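Local coordinates for YECBM32 (Yersinia enterocolitica, PDB 2JDA), which binds polygalacturonic acid, the backbone of pectin, as a periplasmic carbohydrate-binding module of Yersinia enterocolitica, at residues N99-T104 / P140-K145; N58-P63 / I133-A138; I75-D80 / T106-K111; W45-L50 / Y112-T117. All blocks are in the same frame, centred on the assembly; numbering follows the deposited sequence.

Interaction 1. Residues N99-T104 / P140-K145; sequences NGEKLT and PSRAIK. With SO4 (sulfate ion), chain H.
R142, on strand 141-143, meets E101 of the neighbouring strand 101-104. R142 CB lies 3.8 Å from the carbonyl O of K102. CG stands anti to the backbone N (chi1 176°), and the chain then runs extended to NE. On the way R142 CD passes 3.9 Å from L103 CD2 and also borders E101 OE1. At the tip R142 NH1 donates to E101 OE1 at 2.9 Å, a salt bridge in which the two flat groups are only 21° apart and the oxygen is met on its syn side, somewhat out of the carboxylate plane. NH1 also bonds to E92 O, while E101 OE2 takes S94 N.

The backbones pair in parallel, adding 141-143 to strand 101-105 of the mixed sheet: R142 N gives to K102 O, T104 N to R142 O and I144 N to T104 O. I144 CG2 packs on L103 CD2 at 4.0 Å. S141 OG lies 2.6 Å from O2 of a sulfate, probably from the crystallisation liquor, which S141 N and, weakly, K102 NZ also bind. Two strands tied by directional backbone bonds thus carry an ion pair with further partners on both ions, which should restrict rotation of the arginine tip.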
# COMPACT_ATOMS: atom_id res chain seq x y z
N ASN A 99 -0.22 -13.93 -5.08
CA ASN A 99 0.34 -14.04 -3.75
C ASN A 99 0.68 -12.70 -3.05
O ASN A 99 1.05 -12.70 -1.89
CB ASN A 99 1.65 -14.80 -3.84
CG ASN A 99 1.45 -16.26 -4.12
OD1 ASN A 99 0.40 -16.86 -3.84
ND2 ASN A 99 2.52 -16.87 -4.65
N GLY A 100 0.56 -11.58 -3.72
CA GLY A 100 1.06 -10.35 -3.16
C GLY A 100 2.57 -10.28 -3.34
O GLY A 100 3.19 -11.19 -3.89
N GLU A 101 3.14 -9.17 -2.89
CA GLU A 101 4.57 -8.93 -3.03
C GLU A 101 5.14 -8.34 -1.75
O GLU A 101 4.46 -7.53 -1.08
CB GLU A 101 4.89 -7.96 -4.15
CG GLU A 101 4.46 -8.43 -5.51
CD GLU A 101 4.76 -7.41 -6.57
OE1 GLU A 101 5.93 -7.33 -7.01
OE2 GLU A 101 3.80 -6.73 -7.02
N LYS A 102 6.39 -8.72 -1.44
CA LYS A 102 7.10 -8.19 -0.28
C LYS A 102 8.14 -7.23 -0.83
O LYS A 102 9.15 -7.63 -1.43
CB LYS A 102 7.77 -9.35 0.47
CG LYS A 102 8.52 -8.92 1.70
CD LYS A 102 9.05 -10.10 2.51
CE LYS A 102 10.35 -10.57 2.05
NZ LYS A 102 11.00 -11.31 3.25
N LEU A 103 7.88 -5.96 -0.63
CA LEU A 103 8.74 -4.88 -1.10
C LEU A 103 9.76 -4.56 -0.05
O LEU A 103 9.38 -4.36 1.11
CB LEU A 103 7.91 -3.62 -1.41
CG LEU A 103 6.68 -3.83 -2.30
CD1 LEU A 103 5.98 -2.50 -2.46
CD2 LEU A 103 7.00 -4.49 -3.60
N THR A 104 11.02 -4.45 -0.45
CA THR A 104 12.11 -4.16 0.50
C THR A 104 12.91 -2.95 0.03
O THR A 104 12.86 -2.57 -1.12
CB THR A 104 13.03 -5.37 0.71
OG1 THR A 104 13.65 -5.72 -0.52
CG2 THR A 104 12.26 -6.57 1.18
N PRO A 140 9.42 -13.86 -1.97
CA PRO A 140 10.75 -13.32 -2.27
C PRO A 140 10.78 -11.79 -2.09
O PRO A 140 9.81 -11.09 -2.42
CB PRO A 140 10.97 -13.68 -3.73
CG PRO A 140 9.65 -13.76 -4.30
CD PRO A 140 8.77 -14.39 -3.20
N SER A 141 11.90 -11.26 -1.61
CA SER A 141 12.05 -9.83 -1.52
C SER A 141 12.14 -9.21 -2.89
O SER A 141 12.89 -9.70 -3.74
CB SER A 141 13.33 -9.52 -0.76
OG SER A 141 13.22 -9.88 0.60
N ARG A 142 11.37 -8.15 -3.11
CA ARG A 142 11.50 -7.29 -4.28
C ARG A 142 12.04 -5.95 -3.82
O ARG A 142 11.34 -5.17 -3.20
CB ARG A 142 10.17 -7.10 -5.00
CG ARG A 142 10.22 -6.16 -6.16
CD ARG A 142 8.87 -5.88 -6.73
NE ARG A 142 8.92 -4.76 -7.64
CZ ARG A 142 7.86 -4.26 -8.27
NH1 ARG A 142 6.65 -4.79 -8.09
NH2 ARG A 142 8.02 -3.21 -9.06
N ALA A 143 13.31 -5.73 -4.08
CA ALA A 143 13.94 -4.48 -3.65
C ALA A 143 13.46 -3.35 -4.56
O ALA A 143 13.54 -3.46 -5.78
CB ALA A 143 15.46 -4.59 -3.66
N ILE A 144 12.97 -2.25 -3.97
CA ILE A 144 12.34 -1.20 -4.79
C ILE A 144 13.14 0.02 -5.02
O ILE A 144 12.83 0.80 -5.95
CB ILE A 144 10.93 -0.81 -4.29
CG1 ILE A 144 10.98 -0.29 -2.85
CG2 ILE A 144 10.01 -2.01 -4.40
CD1 ILE A 144 9.65 0.24 -2.34
N LYS A 145 14.14 0.21 -4.20
CA LYS A 145 15.16 1.23 -4.50
C LYS A 145 16.49 0.85 -3.83
O LYS A 145 16.45 0.18 -2.76
CB LYS A 145 14.63 2.60 -4.04
CG LYS A 145 15.58 3.76 -4.29
CD LYS A 145 14.92 5.06 -3.79
CE LYS A 145 15.82 6.23 -3.91
NZ LYS A 145 15.11 7.42 -3.29
S SO4 H . 14.32 -13.40 0.55
O1 SO4 H . 13.79 -13.38 -0.80
O2 SO4 H . 13.70 -12.30 1.32
O3 SO4 H . 13.87 -14.65 1.16
O4 SO4 H . 15.67 -13.11 0.50
O HOH W 1 7.49 -10.47 -3.62

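Interaction 2. Residues N58-P63 / I133-A138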
# COMPACT_ATOMS: atom_id res chain seq x y z
N ASN A 58 10.06 -3.56 5.43
CA ASN A 58 9.37 -4.10 4.26
C ASN A 58 7.91 -3.67 4.26
O ASN A 58 7.40 -3.24 5.28
CB ASN A 58 9.52 -5.61 4.10
CG ASN A 58 8.68 -6.42 4.98
OD1 ASN A 58 7.47 -6.22 5.05
ND2 ASN A 58 9.30 -7.39 5.66
N ILE A 59 7.30 -3.75 3.09
CA ILE A 59 5.86 -3.56 2.93
C ILE A 59 5.34 -4.74 2.12
O ILE A 59 5.83 -5.01 1.03
CB ILE A 59 5.56 -2.23 2.24
CG1 ILE A 59 6.01 -1.04 3.10
CG2 ILE A 59 4.09 -2.16 1.88
CD1 ILE A 59 6.24 0.29 2.33
N LEU A 60 4.32 -5.39 2.64
CA LEU A 60 3.54 -6.39 1.91
C LEU A 60 2.38 -5.67 1.22
O LEU A 60 1.62 -4.98 1.88
CB LEU A 60 3.01 -7.45 2.87
CG LEU A 60 1.97 -8.43 2.25
CD1 LEU A 60 2.60 -9.38 1.28
CD2 LEU A 60 1.24 -9.20 3.33
N ILE A 61 2.25 -5.83 -0.08
CA ILE A 61 1.14 -5.29 -0.86
C ILE A 61 0.43 -6.41 -1.59
O ILE A 61 1.05 -7.26 -2.23
CB ILE A 61 1.59 -4.12 -1.78
CG1 ILE A 61 0.35 -3.47 -2.39
CG2 ILE A 61 2.61 -4.55 -2.83
CD1 ILE A 61 0.64 -2.19 -3.15
N VAL A 62 -0.89 -6.42 -1.44
CA VAL A 62 -1.78 -7.43 -2.04
C VAL A 62 -2.79 -6.66 -2.90
O VAL A 62 -3.88 -6.32 -2.44
CB VAL A 62 -2.43 -8.28 -0.95
CG1 VAL A 62 -3.25 -9.42 -1.61
CG2 VAL A 62 -1.40 -8.82 0.07
N PRO A 63 -2.44 -6.36 -4.13
CA PRO A 63 -3.34 -5.60 -4.98
C PRO A 63 -4.51 -6.46 -5.46
O PRO A 63 -4.38 -7.68 -5.58
CB PRO A 63 -2.44 -5.11 -6.12
CG PRO A 63 -1.38 -6.16 -6.21
CD PRO A 63 -1.15 -6.61 -4.81
N ILE A 133 3.04 -3.82 7.13
CA ILE A 133 4.36 -3.23 7.29
C ILE A 133 5.19 -4.20 8.15
O ILE A 133 4.75 -4.69 9.17
CB ILE A 133 4.26 -1.89 7.97
CG1 ILE A 133 3.26 -0.93 7.24
CG2 ILE A 133 5.63 -1.32 8.23
CD1 ILE A 133 3.61 -0.67 5.95
N ASN A 134 6.39 -4.50 7.69
CA ASN A 134 7.29 -5.45 8.35
C ASN A 134 6.66 -6.85 8.47
O ASN A 134 6.53 -7.42 9.56
CB ASN A 134 7.68 -4.91 9.72
CG ASN A 134 8.54 -3.68 9.65
OD1 ASN A 134 9.11 -3.35 8.60
ND2 ASN A 134 8.68 -2.99 10.79
N SER A 135 6.24 -7.38 7.31
CA SER A 135 5.62 -8.68 7.20
C SER A 135 6.64 -9.80 7.21
O SER A 135 7.72 -9.69 6.67
CB SER A 135 4.87 -8.70 5.90
OG SER A 135 4.28 -9.95 5.60
N ALA A 136 6.23 -10.91 7.82
CA ALA A 136 6.97 -12.17 7.72
C ALA A 136 6.49 -13.09 6.58
O ALA A 136 6.89 -14.25 6.51
CB ALA A 136 6.88 -12.89 9.05
N ALA A 137 5.69 -12.58 5.65
CA ALA A 137 5.22 -13.37 4.52
C ALA A 137 6.38 -14.09 3.83
O ALA A 137 7.45 -13.53 3.65
CB ALA A 137 4.48 -12.53 3.56
N ALA A 138 6.11 -15.34 3.43
CA ALA A 138 7.07 -16.21 2.77
C ALA A 138 7.01 -15.97 1.28
O ALA A 138 6.49 -16.76 0.49
CB ALA A 138 6.75 -17.67 3.15
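N58 and S135 grip each other through both polar atoms of the asparagine amide. N58 OD1 accepts from S135 N at 2.8 Å, with the donor tilted 15° from the carbonyl plane. N58 ND2 donates to S135 O at 3.0 Å, arriving on a lone pair in the plane of that carbonyl. N58 CG stands between its own backbone N and carbonyl carbon (chi1 78°), which starts the side chain on the path to the loop. The backbone adds a third tie, since N58 O takes N134 N at 2.9 Å in a nearly straight bond of 177°. N58 N donates weakly to N134 OD1, whose stronger partner is E57 N, and N134 ND2 bonds to S55 O.

This end is the tight part. I59 and I133 form an antiparallel non-hydrogen-bonded pair on the core side, lying side by side with I59 CG1 3.7 Å from I133 CD1. N134 then takes positive phi and psi, and the chain leaves strand 125-133, the antiparallel neighbour of 53-63 in the mixed sheet of this F5/8 type C-like fold.

Further along, the contact is looser and partly exposed. L60 CB meets S135 CB at 3.8 Å, and L60 CD1 only approaches A137 CB at 4.3 Å. Here the loop supports itself: S135 OG accepts from A137 N at 3.0 Å in an ST turn.

The chemistry is therefore divided: a buried amide with both its polar atoms engaged fixes where the loop departs from the sheet, whereas A137 meets L60 through a single long apolar contact.

Interaction 3. Residues I75-D80 / T106-K111; sequences IFYSND and TPVTAK
Y77 lies with one ring face against V108, whose two methyls cover different parts of it. V108 CG2 sits 3.9 Å from the ring centroid and 15° off the normal, a CH-pi contact displaced toward the CG and CD1 side. V108 CG1 lies over the other end of the same ring, 3.6 Å from Y77 CZ, so the valine straddles the ring from its root to its hydroxyl end. The side chain of Y77 crosses that of V108 obliquely. Nearer the backbone, Y77 CB touches A110 CB at 3.8 Å, while T109 O comes near Y77 CD1 at 3.7 Å.

The two strands are not paired over their length: their axes stay 6.4 Å apart at the closest and diverge by 55°. This is a meeting between the two sheets of the beta sandwich expected for an F5/8 type C domain. Strand 71-78 belongs to the five-stranded antiparallel sheet, whereas 107-110 pairs with 53-63 in the other, and the chain turns corners at T106 and K111 on either side of it. I56 from strand 53-63 also touches V108, and I113 and L87 border Y77.

At the second corner the backbones meet directly. K111 N donates to S78 O at 3.0 Å, with an N-H...O angle of 143° and the donor tilted from the carbonyl plane. N79 covers this junction from the exposed side, N79 OD1 lying 3.3 Å from A110 CA. The side chain of S78 starts away from segment 106-111, and its OG bonds to N83 O and G81 N within the turn that leads to strand 85-92.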
# COMPACT_ATOMS: atom_id res chain seq x y z
N ILE A 75 5.56 5.24 -3.03
CA ILE A 75 5.51 5.07 -1.57
C ILE A 75 6.37 6.09 -0.91
O ILE A 75 7.52 6.30 -1.32
CB ILE A 75 6.04 3.70 -1.09
CG1 ILE A 75 5.40 2.57 -1.85
CG2 ILE A 75 5.79 3.51 0.38
CD1 ILE A 75 6.07 1.24 -1.61
N PHE A 76 5.81 6.73 0.12
CA PHE A 76 6.44 7.79 0.88
C PHE A 76 6.39 7.48 2.36
O PHE A 76 5.50 6.74 2.82
CB PHE A 76 5.78 9.16 0.62
CG PHE A 76 5.86 9.59 -0.79
CD1 PHE A 76 6.93 10.36 -1.24
CD2 PHE A 76 4.91 9.17 -1.71
CE1 PHE A 76 7.00 10.74 -2.59
CE2 PHE A 76 4.99 9.53 -3.04
CZ PHE A 76 6.06 10.29 -3.47
N TYR A 77 7.34 8.03 3.09
CA TYR A 77 7.34 7.89 4.54
C TYR A 77 7.55 9.24 5.22
O TYR A 77 8.09 10.19 4.66
CB TYR A 77 8.39 6.88 5.03
CG TYR A 77 9.84 7.29 4.80
CD1 TYR A 77 10.60 7.85 5.83
CD2 TYR A 77 10.45 7.14 3.56
CE1 TYR A 77 11.96 8.22 5.60
CE2 TYR A 77 11.78 7.52 3.34
CZ TYR A 77 12.53 8.03 4.37
OH TYR A 77 13.85 8.41 4.09
N SER A 78 7.13 9.32 6.48
CA SER A 78 7.16 10.57 7.24
C SER A 78 7.04 10.27 8.73
O SER A 78 6.44 9.25 9.13
CB SER A 78 5.97 11.46 6.85
OG SER A 78 5.91 12.67 7.54
N ASN A 79 7.59 11.17 9.54
CA ASN A 79 7.34 11.15 10.96
C ASN A 79 6.22 12.09 11.40
O ASN A 79 5.66 11.90 12.48
CB ASN A 79 8.61 11.49 11.72
CG ASN A 79 9.60 10.36 11.70
OD1 ASN A 79 9.23 9.19 11.64
ND2 ASN A 79 10.89 10.71 11.79
N ASP A 80 5.98 13.13 10.62
CA ASP A 80 4.97 14.14 10.96
C ASP A 80 3.66 14.12 10.17
O ASP A 80 2.69 14.81 10.52
CB ASP A 80 5.58 15.53 10.97
CG ASP A 80 6.04 16.02 9.63
OD1 ASP A 80 5.79 15.35 8.59
OD2 ASP A 80 6.72 17.09 9.56
N THR A 106 16.14 0.05 1.82
CA THR A 106 16.97 0.50 2.94
C THR A 106 16.04 0.86 4.10
O THR A 106 15.13 1.72 3.91
CB THR A 106 17.76 1.73 2.54
OG1 THR A 106 18.78 1.37 1.60
CG2 THR A 106 18.47 2.32 3.73
N PRO A 107 16.22 0.30 5.28
CA PRO A 107 15.32 0.63 6.38
C PRO A 107 15.32 2.09 6.73
O PRO A 107 16.33 2.76 6.73
CB PRO A 107 15.81 -0.24 7.52
CG PRO A 107 16.45 -1.41 6.82
CD PRO A 107 17.08 -0.86 5.61
N VAL A 108 14.11 2.56 7.08
CA VAL A 108 13.85 3.93 7.49
C VAL A 108 13.09 3.93 8.80
O VAL A 108 12.57 2.91 9.23
CB VAL A 108 13.04 4.71 6.42
CG1 VAL A 108 13.75 4.68 5.07
CG2 VAL A 108 11.63 4.18 6.28
N THR A 109 13.06 5.09 9.45
CA THR A 109 12.20 5.33 10.59
C THR A 109 11.00 6.13 10.12
O THR A 109 11.12 7.15 9.43
CB THR A 109 12.99 6.11 11.64
OG1 THR A 109 13.99 5.23 12.18
CG2 THR A 109 12.09 6.55 12.78
N ALA A 110 9.80 5.67 10.50
CA ALA A 110 8.58 6.37 10.10
C ALA A 110 7.45 6.09 11.09
O ALA A 110 7.42 5.03 11.71
CB ALA A 110 8.15 5.96 8.70
N LYS A 111 6.53 7.06 11.19
CA LYS A 111 5.22 6.85 11.81
C LYS A 111 4.12 6.72 10.77
O LYS A 111 3.11 6.14 11.05
CB LYS A 111 4.89 7.99 12.77
CG LYS A 111 3.60 7.82 13.53
CD LYS A 111 3.52 8.88 14.61
CE LYS A 111 2.19 8.92 15.28
NZ LYS A 111 2.19 10.03 16.28

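Interaction 4. Residues W45-L50 / Y112-T117; sequences WVQLEL and YIKLDT. With GOL (glycerol), chain F.
Y112 lies alongside E49 on one face of an antiparallel pair, Y112 CE1 3.6 Å from E49 CG. A water bridges E49 OE1 and Y112 OH, 2.8 Å from the latter.

Backbone bonds form two reciprocal sets: V46 with L115 and L48 with I113, the N of each giving to the O of the other. They alternate with non-hydrogen-bonded pairs such as Q47 with K114, and the strand axes run at 168°.

Charged and polar groups gather on the face of W45, Q47 and K114. K114 NZ bridges to D116 OD1 at 2.7 Å through the syn lone pair; the chain bends at chi3 and chi4, the latter setting NZ, and W84 adds a cation-pi partner. K114 NZ also donates at 2.9 Å to O1 of a glycerol, probably from the crystallisation liquor, whose O3 gives to Q47 OE1 at 2.6 Å. Glycerol C1 lies over one indole face, 3.5 Å from W45 NE1.

Apolar contacts occupy the opposite face, where V46 CG1 meets L115 CB at 4.1 Å and I131 touches L48 and L115.

An outer face of aromatic, polar and charged residues, backed by aliphatic V46, L48, I113 and L115 facing the other sheet, places this pair in the five-stranded sheet of an F5/8 type C-like beta sandwich.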
# COMPACT_ATOMS: atom_id res chain seq x y z
N TRP A 45 -4.57 8.54 -2.89
CA TRP A 45 -3.57 8.19 -1.89
C TRP A 45 -4.25 7.49 -0.75
O TRP A 45 -5.42 7.70 -0.48
CB TRP A 45 -2.74 9.41 -1.39
CG TRP A 45 -3.52 10.53 -0.85
CD1 TRP A 45 -4.00 11.60 -1.55
CD2 TRP A 45 -4.09 10.63 0.46
NE1 TRP A 45 -4.78 12.39 -0.73
CE2 TRP A 45 -4.85 11.81 0.51
CE3 TRP A 45 -4.00 9.85 1.62
CZ2 TRP A 45 -5.53 12.22 1.64
CZ3 TRP A 45 -4.65 10.29 2.76
CH2 TRP A 45 -5.42 11.45 2.76
N VAL A 46 -3.49 6.63 -0.07
CA VAL A 46 -3.91 5.97 1.17
C VAL A 46 -2.74 6.05 2.13
O VAL A 46 -1.58 5.84 1.73
CB VAL A 46 -4.39 4.54 0.88
CG1 VAL A 46 -3.31 3.64 0.26
CG2 VAL A 46 -4.94 3.91 2.17
N GLN A 47 -3.05 6.44 3.37
CA GLN A 47 -2.03 6.75 4.37
C GLN A 47 -2.24 5.91 5.60
O GLN A 47 -3.33 5.82 6.12
CB GLN A 47 -2.07 8.22 4.72
CG GLN A 47 -1.09 8.67 5.80
CD GLN A 47 -1.19 10.15 6.05
OE1 GLN A 47 -0.92 10.93 5.14
NE2 GLN A 47 -1.61 10.55 7.27
N LEU A 48 -1.18 5.24 6.01
CA LEU A 48 -1.13 4.30 7.13
C LEU A 48 -0.41 4.96 8.27
O LEU A 48 0.76 5.39 8.10
CB LEU A 48 -0.41 3.03 6.72
CG LEU A 48 -0.85 2.41 5.43
CD1 LEU A 48 0.07 1.26 5.06
CD2 LEU A 48 -2.29 1.98 5.46
N GLU A 49 -1.07 5.09 9.41
CA GLU A 49 -0.43 5.60 10.63
C GLU A 49 -0.15 4.44 11.53
O GLU A 49 -1.05 3.63 11.80
CB GLU A 49 -1.35 6.61 11.35
CG GLU A 49 -0.75 7.16 12.64
CD GLU A 49 -1.68 8.12 13.36
OE1 GLU A 49 -2.55 8.75 12.69
OE2 GLU A 49 -1.46 8.30 14.60
N LEU A 50 1.11 4.33 11.95
CA LEU A 50 1.55 3.30 12.89
C LEU A 50 1.35 3.79 14.32
O LEU A 50 1.21 4.98 14.57
CB LEU A 50 3.01 2.93 12.65
CG LEU A 50 3.35 2.58 11.19
CD1 LEU A 50 4.81 2.21 11.07
CD2 LEU A 50 2.47 1.45 10.69
N TYR A 112 4.34 7.24 9.56
CA TYR A 112 3.34 7.23 8.51
C TYR A 112 3.95 6.70 7.22
O TYR A 112 5.10 7.05 6.84
CB TYR A 112 2.80 8.62 8.19
CG TYR A 112 2.22 9.35 9.38
CD1 TYR A 112 0.87 9.30 9.67
CD2 TYR A 112 3.02 10.15 10.18
CE1 TYR A 112 0.36 9.99 10.76
CE2 TYR A 112 2.49 10.85 11.26
CZ TYR A 112 1.15 10.77 11.53
OH TYR A 112 0.62 11.46 12.62
N ILE A 113 3.16 5.89 6.53
CA ILE A 113 3.49 5.41 5.19
C ILE A 113 2.35 5.83 4.30
O ILE A 113 1.21 5.51 4.58
CB ILE A 113 3.70 3.87 5.16
CG1 ILE A 113 4.90 3.45 6.06
CG2 ILE A 113 3.84 3.36 3.71
CD1 ILE A 113 6.24 3.79 5.46
N LYS A 114 2.65 6.46 3.18
CA LYS A 114 1.62 6.90 2.24
C LYS A 114 1.89 6.34 0.88
O LYS A 114 3.00 6.47 0.38
CB LYS A 114 1.52 8.42 2.22
CG LYS A 114 0.39 8.95 1.28
CD LYS A 114 0.19 10.46 1.47
CE LYS A 114 1.28 11.36 0.94
NZ LYS A 114 1.02 11.89 -0.44
N LEU A 115 0.89 5.73 0.25
CA LEU A 115 0.96 5.32 -1.13
C LEU A 115 0.17 6.30 -1.96
O LEU A 115 -1.01 6.53 -1.69
CB LEU A 115 0.41 3.91 -1.36
CG LEU A 115 1.34 2.76 -1.01
CD1 LEU A 115 1.57 2.70 0.44
CD2 LEU A 115 0.76 1.46 -1.48
N ASP A 116 0.81 6.91 -2.95
CA ASP A 116 0.13 7.72 -3.95
C ASP A 116 -0.08 6.76 -5.12
O ASP A 116 0.87 6.11 -5.59
CB ASP A 116 0.96 8.91 -4.39
CG ASP A 116 1.22 9.93 -3.28
OD1 ASP A 116 0.56 9.88 -2.18
OD2 ASP A 116 2.12 10.80 -3.44
N THR A 117 -1.31 6.62 -5.60
CA THR A 117 -1.66 5.59 -6.57
C THR A 117 -2.21 6.26 -7.83
O THR A 117 -2.82 7.32 -7.79
CB THR A 117 -2.67 4.58 -6.01
OG1 THR A 117 -3.90 5.23 -5.71
CG2 THR A 117 -2.17 3.97 -4.71
C1 GOL F . -1.96 13.78 0.84
O1 GOL F . -0.70 14.07 0.32
C2 GOL F . -2.18 14.16 2.31
O2 GOL F . -1.63 15.36 2.79
C3 GOL F . -1.76 13.02 3.15
O3 GOL F . -2.15 13.17 4.53
O HOH W 2 -2.11 11.17 13.11

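How the interactions relate
Interactions 1 and 2 have centres 8 Å apart and share one mixed sheet: strands 101-105 and 53-63 are neighbours in it, joined by L103 N to I59 O at 2.8 Å. Interactions 3 and 4 have centres 10 Å apart; strand 71-78 of the former neighbours 112-120 of the latter in the antiparallel sheet, while 107-110 belongs to the mixed sheet. Centres of interactions 1 and 4 lie about 17 Å apart without touching. I75 bridges the layers, packing on L103, I144 and I59, while I61 meets L115. Along the chain, segments come as 45-50, 58-63, 75-80, 99-104, 106-111, 112-117, 133-138 and 140-145; interactions 1, 2 and 4 interleave, so distant sequence regions jointly build the two-layered sandwich core.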